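Local coordinates for protein DNA polymerase epsilon subunit 3 (Drosophila melanogaster, PDB 2BYK) that pairs with Chrac-16 as a histone-fold heterodimer that binds DNA and promotes nucleosome sliding, and serves as an accessory subunit of DNA polymerase epsilon, at residues T65-L73 against V82-R93. Residues are numbered along the deposited sequence; the frame is centred on the assembly and turned at random.
Sequences TAKDILQTL and VPSLTQDLEVYR
Ala-66, in the first turn of its helix, sets its methyl against Leu-89, Ala-66 CB lying 3.3 Å from Leu-89 CD1, and the Arg-93 guanidinium reaches the same methyl obliquely. That turn is closed by a capping box: Thr-65 OG1 accepts from Asp-68 N at 2.9 Å, and Asp-68 OD1 takes a nearly straight bond (173°) from Thr-65 N, which meets it from above the carboxylate plane. Lys-67 runs out extended at about a right angle to Arg-93, its CE 3.8 Å from Arg-93 NH1. The two cationic ends lie close; Arg-93 NH1 forms a salt bridge with an acidic side chain of the partner protein's chain, which probably helps the positive charges sit together.

Leu-70 makes the largest contribution of any residue here, a knob seated among Val-82, Leu-85, Thr-86 and Leu-89. With CG anti to the carbonyl carbon (chi1 -74°), its branches divide the work: CD1 meets Leu-89 CD1 tip to tip at 3.8 Å and also touches Thr-86 OG1, while CD2 lies 4.0 Å from both Leu-85 CB and Val-82 CG1. Thr-86 OG1 is engaged within its own helix, donating to Val-82 O at 2.7 Å from the face of the carbonyl opposite to Thr-86 N. One turn on, Leu-73 crosses Leu-85 at about a right angle, their CD1 methyls 3.2 Å apart.

No hydrogen bond joins the two segments, whose axes run nearly antiparallel (168°) and approach to 10.7 Å. Helices 14-22, 31-58 and 66-75 form the short-long-short trio of the histone fold, and the contact joins the third to the additional helix 82-96, the last one modelled. Thr-72 packs on Ser-51 and Leu-55 of the long helix, whereas Ile-69 and Leu-85 meet apolar side chains of the partner chain.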
ATOM      1  N   THR B  65      -4.893  -9.771  13.358  1.00 70.43           N
ATOM      2  CA  THR B  65      -6.264  -9.282  13.293  1.00 69.00           C
ATOM      3  C   THR B  65      -6.296  -8.135  12.291  1.00 68.53           C
ATOM      4  O   THR B  65      -5.260  -7.753  11.744  1.00 67.30           O
ATOM      5  CB  THR B  65      -6.752  -8.756  14.667  1.00 68.54           C
ATOM      6  OG1 THR B  65      -6.077  -7.534  14.983  1.00 69.14           O
ATOM      7  CG2 THR B  65      -6.463  -9.761  15.762  1.00 67.47           C
ATOM      8  N   ALA B  66      -7.485  -7.600  12.038  1.00 68.31           N
ATOM      9  CA  ALA B  66      -7.617  -6.479  11.118  1.00 68.08           C
ATOM     10  C   ALA B  66      -7.185  -5.226  11.864  1.00 69.09           C
ATOM     11  O   ALA B  66      -6.812  -4.223  11.262  1.00 69.59           O
ATOM     12  CB  ALA B  66      -9.051  -6.344  10.665  1.00 66.92           C
ATOM     13  N   LYS B  67      -7.234  -5.301  13.190  1.00 70.02           N
ATOM     14  CA  LYS B  67      -6.859  -4.191  14.055  1.00 69.91           C
ATOM     15  C   LYS B  67      -5.342  -4.067  14.137  1.00 67.97           C
ATOM     16  O   LYS B  67      -4.822  -2.970  14.284  1.00 66.81           O
ATOM     17  CB  LYS B  67      -7.511  -4.405  15.425  1.00 72.99           C
ATOM     18  CG  LYS B  67      -9.037  -4.540  15.259  1.00 79.10           C
ATOM     19  CD  LYS B  67      -9.777  -5.293  16.366  1.00 82.26           C
ATOM     20  CE  LYS B  67     -11.267  -5.433  15.994  1.00 83.13           C
ATOM     21  NZ  LYS B  67     -12.094  -6.125  17.026  1.00 84.08           N
ATOM     22  N   ASP B  68      -4.644  -5.194  14.009  1.00 66.82           N
ATOM     23  CA  ASP B  68      -3.182  -5.227  14.028  1.00 65.61           C
ATOM     24  C   ASP B  68      -2.646  -4.573  12.787  1.00 64.45           C
ATOM     25  O   ASP B  68      -1.615  -3.911  12.825  1.00 64.74           O
ATOM     26  CB  ASP B  68      -2.673  -6.652  14.036  1.00 68.12           C
ATOM     27  CG  ASP B  68      -2.895  -7.322  15.344  1.00 72.50           C
ATOM     28  OD1 ASP B  68      -2.782  -8.567  15.403  1.00 73.47           O
ATOM     29  OD2 ASP B  68      -3.177  -6.588  16.320  1.00 76.42           O
ATOM     30  N   ILE B  69      -3.337  -4.797  11.674  1.00 62.89           N
ATOM     31  CA  ILE B  69      -2.939  -4.208  10.404  1.00 61.16           C
ATOM     32  C   ILE B  69      -3.331  -2.741  10.436  1.00 60.11           C
ATOM     33  O   ILE B  69      -2.611  -1.887   9.925  1.00 60.56           O
ATOM     34  CB  ILE B  69      -3.642  -4.887   9.201  1.00 60.71           C
ATOM     35  CG1 ILE B  69      -3.244  -6.361   9.123  1.00 60.08           C
ATOM     36  CG2 ILE B  69      -3.258  -4.183   7.903  1.00 59.00           C
ATOM     37  CD1 ILE B  69      -3.967  -7.133   8.042  1.00 59.27           C
ATOM     38  N   LEU B  70      -4.475  -2.446  11.044  1.00 58.89           N
ATOM     39  CA  LEU B  70      -4.926  -1.067  11.130  1.00 58.15           C
ATOM     40  C   LEU B  70      -3.977  -0.267  12.014  1.00 58.47           C
ATOM     41  O   LEU B  70      -3.727   0.908  11.756  1.00 58.44           O
ATOM     42  CB  LEU B  70      -6.366  -1.002  11.664  1.00 56.65           C
ATOM     43  CG  LEU B  70      -7.448  -1.434  10.661  1.00 55.29           C
ATOM     44  CD1 LEU B  70      -8.819  -1.327  11.297  1.00 54.34           C
ATOM     45  CD2 LEU B  70      -7.375  -0.564   9.407  1.00 53.47           C
ATOM     46  N   GLN B  71      -3.436  -0.914  13.044  1.00 59.68           N
ATOM     47  CA  GLN B  71      -2.496  -0.260  13.960  1.00 60.42           C
ATOM     48  C   GLN B  71      -1.105  -0.111  13.344  1.00 59.70           C
ATOM     49  O   GLN B  71      -0.433   0.889  13.567  1.00 60.13           O
ATOM     50  CB  GLN B  71      -2.385  -1.044  15.268  1.00 61.96           C
ATOM     51  CG  GLN B  71      -3.658  -1.063  16.088  1.00 65.17           C
ATOM     52  CD  GLN B  71      -3.542  -1.930  17.332  1.00 68.32           C
ATOM     53  OE1 GLN B  71      -3.169  -3.109  17.253  1.00 71.34           O
ATOM     54  NE2 GLN B  71      -3.872  -1.355  18.488  1.00 69.05           N
ATOM     55  N   THR B  72      -0.670  -1.110  12.584  1.00 58.43           N
ATOM     56  CA  THR B  72       0.632  -1.055  11.934  1.00 57.17           C
ATOM     57  C   THR B  72       0.642   0.041  10.866  1.00 58.05           C
ATOM     58  O   THR B  72       1.664   0.675  10.628  1.00 59.00           O
ATOM     59  CB  THR B  72       0.979  -2.403  11.288  1.00 55.22           C
ATOM     60  OG1 THR B  72       1.139  -3.384  12.316  1.00 53.82           O
ATOM     61  CG2 THR B  72       2.258  -2.305  10.490  1.00 54.33           C
ATOM     62  N   LEU B  73      -0.499   0.270  10.227  1.00 59.06           N
ATOM     63  CA  LEU B  73      -0.578   1.303   9.204  1.00 59.90           C
ATOM     64  C   LEU B  73      -0.466   2.686   9.825  1.00 62.73           C
ATOM     65  O   LEU B  73       0.249   3.535   9.295  1.00 63.44           O
ATOM     66  CB  LEU B  73      -1.888   1.206   8.412  1.00 56.77           C
ATOM     67  CG  LEU B  73      -2.033   0.097   7.370  1.00 54.86           C
ATOM     68  CD1 LEU B  73      -3.389   0.207   6.724  1.00 54.61           C
ATOM     69  CD2 LEU B  73      -0.949   0.215   6.315  1.00 54.64           C
ATOM     70  N   VAL B  82      -6.378   4.468   7.318  1.00 63.73           N
ATOM     71  CA  VAL B  82      -7.283   3.869   8.301  1.00 64.11           C
ATOM     72  C   VAL B  82      -8.785   4.188   8.223  1.00 64.82           C
ATOM     73  O   VAL B  82      -9.617   3.302   8.413  1.00 65.04           O
ATOM     74  CB  VAL B  82      -6.779   4.143   9.734  1.00 62.91           C
ATOM     75  CG1 VAL B  82      -7.474   3.207  10.721  1.00 62.71           C
ATOM     76  CG2 VAL B  82      -5.276   3.941   9.793  1.00 61.21           C
ATOM     77  N   PRO B  83      -9.156   5.449   7.951  1.00 65.52           N
ATOM     78  CA  PRO B  83     -10.580   5.795   7.863  1.00 65.96           C
ATOM     79  C   PRO B  83     -11.335   4.947   6.834  1.00 66.02           C
ATOM     80  O   PRO B  83     -12.288   4.230   7.163  1.00 65.22           O
ATOM     81  CB  PRO B  83     -10.545   7.268   7.468  1.00 66.10           C
ATOM     82  CG  PRO B  83      -9.309   7.757   8.129  1.00 65.66           C
ATOM     83  CD  PRO B  83      -8.322   6.656   7.819  1.00 66.17           C
ATOM     84  N   SER B  84     -10.889   5.051   5.585  1.00 66.96           N
ATOM     85  CA  SER B  84     -11.468   4.330   4.457  1.00 68.40           C
ATOM     86  C   SER B  84     -11.452   2.829   4.687  1.00 68.15           C
ATOM     87  O   SER B  84     -12.433   2.147   4.405  1.00 67.93           O
ATOM     88  CB  SER B  84     -10.674   4.640   3.194  1.00 69.64           C
ATOM     89  OG  SER B  84      -9.885   5.802   3.390  1.00 72.99           O
ATOM     90  N   LEU B  85     -10.323   2.332   5.193  1.00 67.88           N
ATOM     91  CA  LEU B  85     -10.131   0.912   5.473  1.00 67.66           C
ATOM     92  C   LEU B  85     -11.057   0.376   6.556  1.00 67.48           C
ATOM     93  O   LEU B  85     -11.406  -0.804   6.560  1.00 67.05           O
ATOM     94  CB  LEU B  85      -8.676   0.653   5.871  1.00 67.13           C
ATOM     95  CG  LEU B  85      -7.650   0.875   4.755  1.00 67.72           C
ATOM     96  CD1 LEU B  85      -6.244   0.702   5.305  1.00 65.94           C
ATOM     97  CD2 LEU B  85      -7.919  -0.107   3.610  1.00 67.47           C
ATOM     98  N   THR B  86     -11.457   1.239   7.480  1.00 68.11           N
ATOM     99  CA  THR B  86     -12.344   0.796   8.536  1.00 69.49           C
ATOM    100  C   THR B  86     -13.769   0.705   8.008  1.00 69.94           C
ATOM    101  O   THR B  86     -14.512  -0.200   8.375  1.00 70.74           O
ATOM    102  CB  THR B  86     -12.300   1.734   9.753  1.00 70.08           C
ATOM    103  OG1 THR B  86     -10.948   1.870  10.213  1.00 70.46           O
ATOM    104  CG2 THR B  86     -13.126   1.147  10.884  1.00 71.09           C
ATOM    105  N   GLN B  87     -14.156   1.640   7.147  1.00 70.52           N
ATOM    106  CA  GLN B  87     -15.495   1.599   6.573  1.00 71.39           C
ATOM    107  C   GLN B  87     -15.539   0.376   5.673  1.00 70.04           C
ATOM    108  O   GLN B  87     -16.525  -0.354   5.650  1.00 69.44           O
ATOM    109  CB  GLN B  87     -15.756   2.853   5.754  1.00 74.67           C
ATOM    110  CG  GLN B  87     -15.329   4.115   6.477  1.00 80.88           C
ATOM    111  CD  GLN B  87     -15.657   5.370   5.694  1.00 84.47           C
ATOM    112  OE1 GLN B  87     -15.390   5.453   4.490  1.00 85.85           O
ATOM    113  NE2 GLN B  87     -16.232   6.363   6.376  1.00 86.02           N
ATOM    114  N   ASP B  88     -14.448   0.160   4.941  1.00 69.27           N
ATOM    115  CA  ASP B  88     -14.319  -0.983   4.040  1.00 67.22           C
ATOM    116  C   ASP B  88     -14.471  -2.245   4.872  1.00 65.14           C
ATOM    117  O   ASP B  88     -15.143  -3.185   4.465  1.00 62.83           O
ATOM    118  CB  ASP B  88     -12.939  -1.000   3.357  1.00 69.32           C
ATOM    119  CG  ASP B  88     -12.693   0.220   2.472  1.00 70.90           C
ATOM    120  OD1 ASP B  88     -11.596   0.316   1.870  1.00 72.17           O
ATOM    121  OD2 ASP B  88     -13.589   1.086   2.378  1.00 72.82           O
ATOM    122  N   LEU B  89     -13.834  -2.248   6.040  1.00 63.95           N
ATOM    123  CA  LEU B  89     -13.872  -3.381   6.959  1.00 63.54           C
ATOM    124  C   LEU B  89     -15.255  -3.587   7.563  1.00 63.22           C
ATOM    125  O   LEU B  89     -15.651  -4.712   7.876  1.00 59.48           O
ATOM    126  CB  LEU B  89     -12.868  -3.164   8.086  1.00 63.48           C
ATOM    127  CG  LEU B  89     -11.759  -4.205   8.175  1.00 65.09           C
ATOM    128  CD1 LEU B  89     -10.877  -3.870   9.366  1.00 65.48           C
ATOM    129  CD2 LEU B  89     -12.365  -5.611   8.300  1.00 64.44           C
ATOM    130  N   GLU B  90     -15.969  -2.479   7.741  1.00 65.30           N
ATOM    131  CA  GLU B  90     -17.313  -2.495   8.296  1.00 67.42           C
ATOM    132  C   GLU B  90     -18.251  -3.155   7.304  1.00 66.11           C
ATOM    133  O   GLU B  90     -19.002  -4.058   7.656  1.00 65.67           O
ATOM    134  CB  GLU B  90     -17.793  -1.071   8.585  1.00 71.44           C
ATOM    135  CG  GLU B  90     -19.302  -0.909   8.461  1.00 79.75           C
ATOM    136  CD  GLU B  90     -19.797   0.458   8.896  1.00 84.60           C
ATOM    137  OE1 GLU B  90     -19.261   1.482   8.407  1.00 87.37           O
ATOM    138  OE2 GLU B  90     -20.735   0.498   9.726  1.00 87.51           O
ATOM    139  N   VAL B  91     -18.203  -2.684   6.064  1.00 65.60           N
ATOM    140  CA  VAL B  91     -19.036  -3.229   5.003  1.00 65.88           C
ATOM    141  C   VAL B  91     -18.713  -4.709   4.769  1.00 66.79           C
ATOM    142  O   VAL B  91     -19.610  -5.507   4.518  1.00 67.57           O
ATOM    143  CB  VAL B  91     -18.823  -2.460   3.683  1.00 64.86           C
ATOM    144  CG1 VAL B  91     -19.784  -2.964   2.624  1.00 65.38           C
ATOM    145  CG2 VAL B  91     -19.022  -0.988   3.909  1.00 65.29           C
ATOM    146  N   TYR B  92     -17.434  -5.069   4.851  1.00 67.84           N
ATOM    147  CA  TYR B  92     -16.990  -6.454   4.650  1.00 67.77           C
ATOM    148  C   TYR B  92     -17.590  -7.375   5.698  1.00 68.82           C
ATOM    149  O   TYR B  92     -18.166  -8.410   5.371  1.00 67.78           O
ATOM    150  CB  TYR B  92     -15.458  -6.544   4.730  1.00 67.41           C
ATOM    151  CG  TYR B  92     -14.907  -7.954   4.673  1.00 65.93           C
ATOM    152  CD1 TYR B  92     -14.822  -8.642   3.465  1.00 66.20           C
ATOM    153  CD2 TYR B  92     -14.486  -8.609   5.833  1.00 66.27           C
ATOM    154  CE1 TYR B  92     -14.328  -9.954   3.410  1.00 66.38           C
ATOM    155  CE2 TYR B  92     -13.992  -9.922   5.790  1.00 66.15           C
ATOM    156  CZ  TYR B  92     -13.919 -10.585   4.575  1.00 65.81           C
ATOM    157  OH  TYR B  92     -13.448 -11.873   4.517  1.00 65.84           O
ATOM    158  N   ARG B  93     -17.433  -6.994   6.962  1.00 71.60           N
ATOM    159  CA  ARG B  93     -17.956  -7.785   8.065  1.00 74.59           C
ATOM    160  C   ARG B  93     -19.465  -8.004   7.910  1.00 76.52           C
ATOM    161  O   ARG B  93     -19.989  -9.040   8.333  1.00 77.02           O
ATOM    162  CB  ARG B  93     -17.608  -7.106   9.407  1.00 74.91           C
ATOM    163  CG  ARG B  93     -16.200  -7.447   9.918  1.00 75.88           C
ATOM    164  CD  ARG B  93     -15.619  -6.426  10.904  1.00 77.79           C
ATOM    165  NE  ARG B  93     -14.386  -6.931  11.522  1.00 80.13           N
ATOM    166  CZ  ARG B  93     -13.451  -6.179  12.109  1.00 82.00           C
ATOM    167  NH1 ARG B  93     -12.377  -6.758  12.640  1.00 82.32           N
ATOM    168  NH2 ARG B  93     -13.574  -4.853  12.157  1.00 82.36           N
TER